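Local coordinates for nicotinate-nucleotide pyrophosphorylase (Francisella tularensis subsp. tularensis, PDB 3TQV), which probably catalyses the conversion of quinolinate and phosphoribosyl pyrophosphate into nicotinate mononucleotide, carbon dioxide and diphosphate, a step in the biosynthesis of NAD(+), at residues W79-S82 with V87-N90; R21-S26 with Q61-E66. One frame throughout, in Å; residues are numbered along the deposited sequence.

Contact 1. Residues W79-S82 with V87-N90; sequences WLYS and VPAN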
ATOM      1  N   TRP B  79       7.622   7.958  23.334  1.00 30.54           N
ATOM      2  CA  TRP B  79       8.391   7.641  22.150  1.00 32.35           C
ATOM      3  C   TRP B  79       9.899   7.623  22.418  1.00 33.32           C
ATOM      4  O   TRP B  79      10.480   8.595  22.917  1.00 37.35           O
ATOM      5  CB  TRP B  79       8.046   8.638  21.048  1.00 35.49           C
ATOM      6  CG  TRP B  79       6.648   8.469  20.515  1.00 34.00           C
ATOM      7  CD1 TRP B  79       5.523   9.143  20.905  1.00 31.04           C
ATOM      8  CD2 TRP B  79       6.232   7.558  19.486  1.00 32.03           C
ATOM      9  NE1 TRP B  79       4.439   8.713  20.182  1.00 33.94           N
ATOM     10  CE2 TRP B  79       4.845   7.740  19.306  1.00 29.47           C
ATOM     11  CE3 TRP B  79       6.900   6.613  18.699  1.00 29.09           C
ATOM     12  CZ2 TRP B  79       4.112   7.005  18.373  1.00 26.80           C
ATOM     13  CZ3 TRP B  79       6.169   5.886  17.774  1.00 27.33           C
ATOM     14  CH2 TRP B  79       4.792   6.086  17.620  1.00 26.22           C
ATOM     15  N   LEU B  80      10.528   6.506  22.085  1.00 24.24           N
ATOM     16  CA  LEU B  80      11.972   6.374  22.243  1.00 24.38           C
ATOM     17  C   LEU B  80      12.699   6.783  20.971  1.00 21.97           C
ATOM     18  O   LEU B  80      13.881   7.077  20.992  1.00 18.71           O
ATOM     19  CB  LEU B  80      12.354   4.943  22.649  1.00 26.96           C
ATOM     20  CG  LEU B  80      12.090   4.576  24.112  1.00 24.72           C
ATOM     21  CD1 LEU B  80      10.635   4.176  24.362  1.00 29.44           C
ATOM     22  CD2 LEU B  80      13.003   3.439  24.504  1.00 25.94           C
ATOM     23  N   TYR B  81      11.979   6.761  19.859  1.00 22.46           N
ATOM     24  CA  TYR B  81      12.476   7.271  18.600  1.00 19.08           C
ATOM     25  C   TYR B  81      11.401   8.155  17.997  1.00 18.90           C
ATOM     26  O   TYR B  81      10.221   7.960  18.265  1.00 23.81           O
ATOM     27  CB  TYR B  81      12.792   6.125  17.647  1.00 19.72           C
ATOM     28  CG  TYR B  81      14.007   5.343  18.048  1.00 17.22           C
ATOM     29  CD1 TYR B  81      15.255   5.649  17.516  1.00 14.65           C
ATOM     30  CD2 TYR B  81      13.911   4.304  18.966  1.00 14.57           C
ATOM     31  CE1 TYR B  81      16.384   4.939  17.884  1.00 18.27           C
ATOM     32  CE2 TYR B  81      15.035   3.583  19.348  1.00 15.01           C
ATOM     33  CZ  TYR B  81      16.276   3.909  18.805  1.00 17.69           C
ATOM     34  OH  TYR B  81      17.404   3.203  19.181  1.00  6.78           O
ATOM     35  N   SER B  82      11.811   9.132  17.198  1.00 16.58           N
ATOM     36  CA  SER B  82      10.871   9.996  16.501  1.00 19.17           C
ATOM     37  C   SER B  82      10.896   9.739  14.994  1.00 21.87           C
ATOM     38  O   SER B  82      11.828   9.112  14.467  1.00 17.16           O
ATOM     39  CB  SER B  82      11.176  11.467  16.797  1.00 21.96           C
ATOM     40  OG  SER B  82      12.562  11.759  16.640  1.00 23.64           O
ATOM     41  N   VAL B  87      16.088   3.621  13.225  1.00 17.25           N
ATOM     42  CA  VAL B  87      15.910   2.763  14.380  1.00 20.34           C
ATOM     43  C   VAL B  87      16.619   1.435  14.171  1.00 20.96           C
ATOM     44  O   VAL B  87      16.396   0.755  13.167  1.00 20.75           O
ATOM     45  CB  VAL B  87      14.431   2.479  14.616  1.00 22.88           C
ATOM     46  CG1 VAL B  87      14.257   1.533  15.812  1.00 17.59           C
ATOM     47  CG2 VAL B  87      13.670   3.781  14.813  1.00 21.26           C
ATOM     48  N   PRO B  88      17.477   1.053  15.119  1.00 24.31           N
ATOM     49  CA  PRO B  88      18.243  -0.190  14.993  1.00 26.34           C
ATOM     50  C   PRO B  88      17.350  -1.390  15.172  1.00 27.00           C
ATOM     51  O   PRO B  88      16.413  -1.331  15.959  1.00 25.14           O
ATOM     52  CB  PRO B  88      19.233  -0.120  16.165  1.00 26.66           C
ATOM     53  CG  PRO B  88      19.200   1.311  16.641  1.00 28.64           C
ATOM     54  CD  PRO B  88      17.815   1.790  16.343  1.00 24.95           C
ATOM     55  N   ALA B  89      17.635  -2.463  14.448  1.00 13.90           N
ATOM     56  CA  ALA B  89      16.927  -3.729  14.641  1.00 14.57           C
ATOM     57  C   ALA B  89      16.827  -4.110  16.119  1.00 13.98           C
ATOM     58  O   ALA B  89      17.819  -4.038  16.852  1.00 13.63           O
ATOM     59  CB  ALA B  89      17.602  -4.846  13.849  1.00 19.46           C
ATOM     60  N   ASN B  90      15.617  -4.481  16.533  1.00 23.16           N
ATOM     61  CA  ASN B  90      15.346  -5.001  17.873  1.00 27.36           C
ATOM     62  C   ASN B  90      15.246  -3.946  18.962  1.00 30.63           C
ATOM     63  O   ASN B  90      15.285  -4.259  20.148  1.00 24.41           O
ATOM     64  CB  ASN B  90      16.342  -6.106  18.244  1.00 26.48           C
ATOM     65  CG  ASN B  90      16.147  -7.361  17.394  1.00 32.46           C
ATOM     66  OD1 ASN B  90      15.005  -7.820  17.185  1.00 26.46           O
ATOM     67  ND2 ASN B  90      17.253  -7.904  16.871  1.00 27.82           N
TER
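With chi1 at -71°, the CG of Y81 stands anti to its own carbonyl carbon and carries the phenol ring toward V87 and P88, while V87, whose CG1 is anti to the backbone N (chi1 178°), offers both methyl groups to the same face of that ring. The two methyls do different work. CG2 of V87 comes down beside the root of the ring, 3.6 Å from Y81 CG, and makes a CH-pi contact at 4.0 Å from the ring centroid, its approach tilted 29° from the normal. CG1 of V87 hangs over the middle of the ring, 4.1 Å above its plane. Farther out, the pyrrolidine ring of P88 meets the phenol end obliquely, with P88 CD 3.6 Å from Y81 CZ and P88 CG a similar distance from Y81 OH. The tyrosine is thus followed from root to tip by two consecutive residues. The backbones stay well apart: the nearest CA atoms, those of Y81 and V87, are 7.1 Å from each other. L58, which touches both Y81 and V87, and A91, against Y81, add to the apolar surroundings, while backbone hydrogen bonding of V87 to M56 ties the short strand 86-87 to strand 56-57. The contact therefore draws together the loop after strand 76-79 and the segment leading into strand 92-97, within the N-terminal quinolinate phosphoribosyltransferase region. Between these segments the hydroxyl meets only P88 carbons, and the chemistry implies dispersion and CH-pi attraction, with apolar cover of one ring face by the V87 methyls.

Contact 2. Residues R21-S26 with Q61-E66; sequences RLVRES and QDFANE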
ATOM      1  N   ARG B  21      -8.916  11.565   9.779  1.00 39.85           N
ATOM      2  CA  ARG B  21      -9.888  10.852   8.956  1.00 37.96           C
ATOM      3  C   ARG B  21      -9.414   9.454   8.578  1.00 37.29           C
ATOM      4  O   ARG B  21     -10.195   8.507   8.537  1.00 33.56           O
ATOM      5  CB  ARG B  21     -10.194  11.640   7.689  1.00 34.34           C
ATOM      6  CG  ARG B  21     -11.243  11.002   6.831  1.00 31.60           C
ATOM      7  CD  ARG B  21     -10.838  11.092   5.387  1.00 33.82           C
ATOM      8  NE  ARG B  21     -10.693  12.478   4.961  1.00 35.84           N
ATOM      9  CZ  ARG B  21      -9.976  12.861   3.906  1.00 37.53           C
ATOM     10  NH1 ARG B  21      -9.321  11.962   3.184  1.00 45.59           N
ATOM     11  NH2 ARG B  21      -9.897  14.145   3.588  1.00 40.41           N
ATOM     12  N   LEU B  22      -8.126   9.344   8.286  1.00 23.71           N
ATOM     13  CA  LEU B  22      -7.522   8.073   7.945  1.00 17.35           C
ATOM     14  C   LEU B  22      -7.528   7.092   9.127  1.00 21.82           C
ATOM     15  O   LEU B  22      -7.687   5.888   8.951  1.00 22.65           O
ATOM     16  CB  LEU B  22      -6.095   8.307   7.456  1.00 16.92           C
ATOM     17  CG  LEU B  22      -5.908   8.356   5.942  1.00 19.87           C
ATOM     18  CD1 LEU B  22      -4.503   8.818   5.584  1.00 18.03           C
ATOM     19  CD2 LEU B  22      -6.211   6.994   5.329  1.00 16.83           C
ATOM     20  N   VAL B  23      -7.344   7.613  10.333  1.00 32.34           N
ATOM     21  CA  VAL B  23      -7.359   6.779  11.521  1.00 36.63           C
ATOM     22  C   VAL B  23      -8.782   6.321  11.787  1.00 35.21           C
ATOM     23  O   VAL B  23      -9.054   5.132  11.852  1.00 37.08           O
ATOM     24  CB  VAL B  23      -6.758   7.523  12.741  1.00 40.52           C
ATOM     25  CG1 VAL B  23      -7.094   6.806  14.046  1.00 37.19           C
ATOM     26  CG2 VAL B  23      -5.252   7.664  12.570  1.00 33.42           C
ATOM     27  N   ARG B  24      -9.681   7.284  11.925  1.00 25.60           N
ATOM     28  CA  ARG B  24     -11.117   7.043  12.056  1.00 23.53           C
ATOM     29  C   ARG B  24     -11.641   5.890  11.172  1.00 24.96           C
ATOM     30  O   ARG B  24     -12.147   4.886  11.674  1.00 22.43           O
ATOM     31  CB  ARG B  24     -11.854   8.341  11.733  1.00 29.15           C
ATOM     32  CG  ARG B  24     -13.363   8.245  11.734  1.00 29.67           C
ATOM     33  CD  ARG B  24     -13.918   8.738  13.041  1.00 30.72           C
ATOM     34  NE  ARG B  24     -13.404  10.061  13.390  1.00 41.56           N
ATOM     35  CZ  ARG B  24     -13.258  10.499  14.641  1.00 50.48           C
ATOM     36  NH1 ARG B  24     -13.583   9.715  15.667  1.00 51.48           N
ATOM     37  NH2 ARG B  24     -12.781  11.722  14.869  1.00 43.90           N
ATOM     38  N   GLU B  25     -11.526   6.050   9.857  1.00 24.60           N
ATOM     39  CA  GLU B  25     -11.932   5.025   8.900  1.00 21.74           C
ATOM     40  C   GLU B  25     -11.223   3.661   9.106  1.00 18.27           C
ATOM     41  O   GLU B  25     -11.813   2.605   8.884  1.00 16.48           O
ATOM     42  CB  GLU B  25     -11.723   5.536   7.469  1.00 12.51           C
ATOM     43  CG  GLU B  25     -12.733   6.579   7.029  1.00 15.63           C
ATOM     44  CD  GLU B  25     -12.258   7.384   5.818  1.00 24.73           C
ATOM     45  OE1 GLU B  25     -11.257   6.975   5.185  1.00 24.54           O
ATOM     46  OE2 GLU B  25     -12.874   8.436   5.507  1.00 21.81           O
ATOM     47  N   SER B  26      -9.961   3.699   9.530  1.00 18.12           N
ATOM     48  CA  SER B  26      -9.182   2.495   9.859  1.00 18.42           C
ATOM     49  C   SER B  26      -9.716   1.751  11.064  1.00 21.87           C
ATOM     50  O   SER B  26      -9.661   0.536  11.124  1.00 16.64           O
ATOM     51  CB  SER B  26      -7.743   2.878  10.179  1.00 22.79           C
ATOM     52  OG  SER B  26      -6.895   2.576   9.096  1.00 32.92           O
ATOM     53  N   GLN B  61       4.464   8.184  13.873  1.00 18.45           N
ATOM     54  CA  GLN B  61       4.144   8.790  15.173  1.00 18.02           C
ATOM     55  C   GLN B  61       2.754   9.425  15.237  1.00 20.57           C
ATOM     56  O   GLN B  61       1.917   9.008  16.044  1.00 22.66           O
ATOM     57  CB  GLN B  61       5.195   9.828  15.564  1.00 24.58           C
ATOM     58  CG  GLN B  61       6.375   9.237  16.331  1.00 19.57           C
ATOM     59  CD  GLN B  61       7.357  10.296  16.818  1.00 24.43           C
ATOM     60  OE1 GLN B  61       7.606  10.418  18.016  1.00 26.57           O
ATOM     61  NE2 GLN B  61       7.923  11.049  15.890  1.00 16.55           N
ATOM     62  N   ASP B  62       2.519  10.423  14.383  1.00 19.65           N
ATOM     63  CA  ASP B  62       1.234  11.133  14.329  1.00 23.34           C
ATOM     64  C   ASP B  62       0.002  10.239  14.246  1.00 23.41           C
ATOM     65  O   ASP B  62      -0.988  10.485  14.929  1.00 25.78           O
ATOM     66  CB  ASP B  62       1.190  12.106  13.151  1.00 24.53           C
ATOM     67  CG  ASP B  62       2.136  13.248  13.315  1.00 27.73           C
ATOM     68  OD1 ASP B  62       2.516  13.524  14.469  1.00 25.47           O
ATOM     69  OD2 ASP B  62       2.497  13.871  12.295  1.00 32.66           O
ATOM     70  N   PHE B  63       0.047   9.230  13.384  1.00 22.18           N
ATOM     71  CA  PHE B  63      -1.070   8.291  13.268  1.00 22.62           C
ATOM     72  C   PHE B  63      -1.272   7.468  14.537  1.00 21.89           C
ATOM     73  O   PHE B  63      -2.356   7.462  15.120  1.00 19.72           O
ATOM     74  CB  PHE B  63      -0.897   7.375  12.043  1.00 22.95           C
ATOM     75  CG  PHE B  63      -0.927   8.114  10.731  1.00 22.24           C
ATOM     76  CD1 PHE B  63      -2.118   8.297  10.055  1.00 14.79           C
ATOM     77  CD2 PHE B  63       0.234   8.650  10.192  1.00 19.48           C
ATOM     78  CE1 PHE B  63      -2.166   8.986   8.859  1.00 15.80           C
ATOM     79  CE2 PHE B  63       0.196   9.334   8.987  1.00 19.08           C
ATOM     80  CZ  PHE B  63      -1.014   9.501   8.321  1.00 15.80           C
ATOM     81  N   ALA B  64      -0.227   6.770  14.956  1.00 17.38           N
ATOM     82  CA  ALA B  64      -0.274   6.002  16.195  1.00 14.20           C
ATOM     83  C   ALA B  64      -0.863   6.859  17.303  1.00 19.92           C
ATOM     84  O   ALA B  64      -1.814   6.460  17.963  1.00 16.61           O
ATOM     85  CB  ALA B  64       1.100   5.548  16.568  1.00 13.23           C
ATOM     86  N   ASN B  65      -0.297   8.048  17.492  1.00 30.87           N
ATOM     87  CA  ASN B  65      -0.826   9.012  18.444  1.00 31.77           C
ATOM     88  C   ASN B  65      -2.325   9.232  18.257  1.00 33.86           C
ATOM     89  O   ASN B  65      -3.081   9.321  19.231  1.00 32.20           O
ATOM     90  CB  ASN B  65      -0.097  10.352  18.307  1.00 31.62           C
ATOM     91  CG  ASN B  65       1.313  10.335  18.910  1.00 37.83           C
ATOM     92  OD1 ASN B  65       1.692   9.408  19.626  1.00 37.55           O
ATOM     93  ND2 ASN B  65       2.087  11.377  18.625  1.00 35.22           N
ATOM     94  N   GLU B  66      -2.753   9.327  17.000  1.00 20.09           N
ATOM     95  CA  GLU B  66      -4.133   9.666  16.720  1.00 22.82           C
ATOM     96  C   GLU B  66      -5.044   8.483  17.001  1.00 21.04           C
ATOM     97  O   GLU B  66      -6.174   8.664  17.465  1.00 22.94           O
ATOM     98  CB  GLU B  66      -4.289  10.198  15.293  1.00 19.91           C
ATOM     99  CG  GLU B  66      -5.707  10.639  14.911  1.00 22.78           C
ATOM    100  CD  GLU B  66      -6.351  11.549  15.948  1.00 25.06           C
ATOM    101  OE1 GLU B  66      -5.620  12.125  16.793  1.00 28.51           O
ATOM    102  OE2 GLU B  66      -7.594  11.687  15.919  1.00 22.94           O
TER
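V23 forms the close-packed part of this helix pair, its CG2 lying against both the aliphatic stem of E66, 3.8 Å from E66 CG, and the edge of the F63 ring, 4.1 Å from F63 CD1. The stem lies there because E66 sets CG anti to the backbone N (chi1 -178°) and then bends at chi2 (48°), laying its methylenes against the valine. The preceding residue, L22, reaches the same ring obliquely, L22 CD1 standing 4.0 Å from F63 CE1. The other side of the contact is looser. R24 and E66 carry opposite charges, yet R24 NH2 stays 5.3 Å from E66 OE2, too far to pair, so at most a diffuse attraction operates there, and the R24 side chain is exposed. The short helical segments cross at -50° with axes 9.6 Å apart. Beyond them, F63 stacks on F113 and touches L117 of helix 100-130, V23 continues onto V67 and Q70, and V19 of helix 16-31 touches both F63 and E66. Helix 61-71 is thus flanked by helices 16-31 and 100-130; A64 touches both I110 of helix 100-130 and W79 of strand 76-79, and N65 packs on I77 of that strand.

How the contacts relate
Contacts 1 and 2 occur in series along the chain, contact 2 closing before contact 1 opens, and their centres lie about 20 Å apart. They are joined through helix 61-71 and the end of strand 76-79: W79 NE1 probably donates a hydrogen bond, at 2.9 Å, to N65 OD1, whose side chain leaves helix 61-71 on the side away from residues 21-26. S82 also packs on Q61. Neither contact reaches the predicted substrate-binding residues, which belong to the C-terminal, barrel-type domain. Contact 2 has the closer tie to the dimer, since S26 packs on P146 of the second subunit, a few positions beyond the predicted substrate-binding K143 of that subunit.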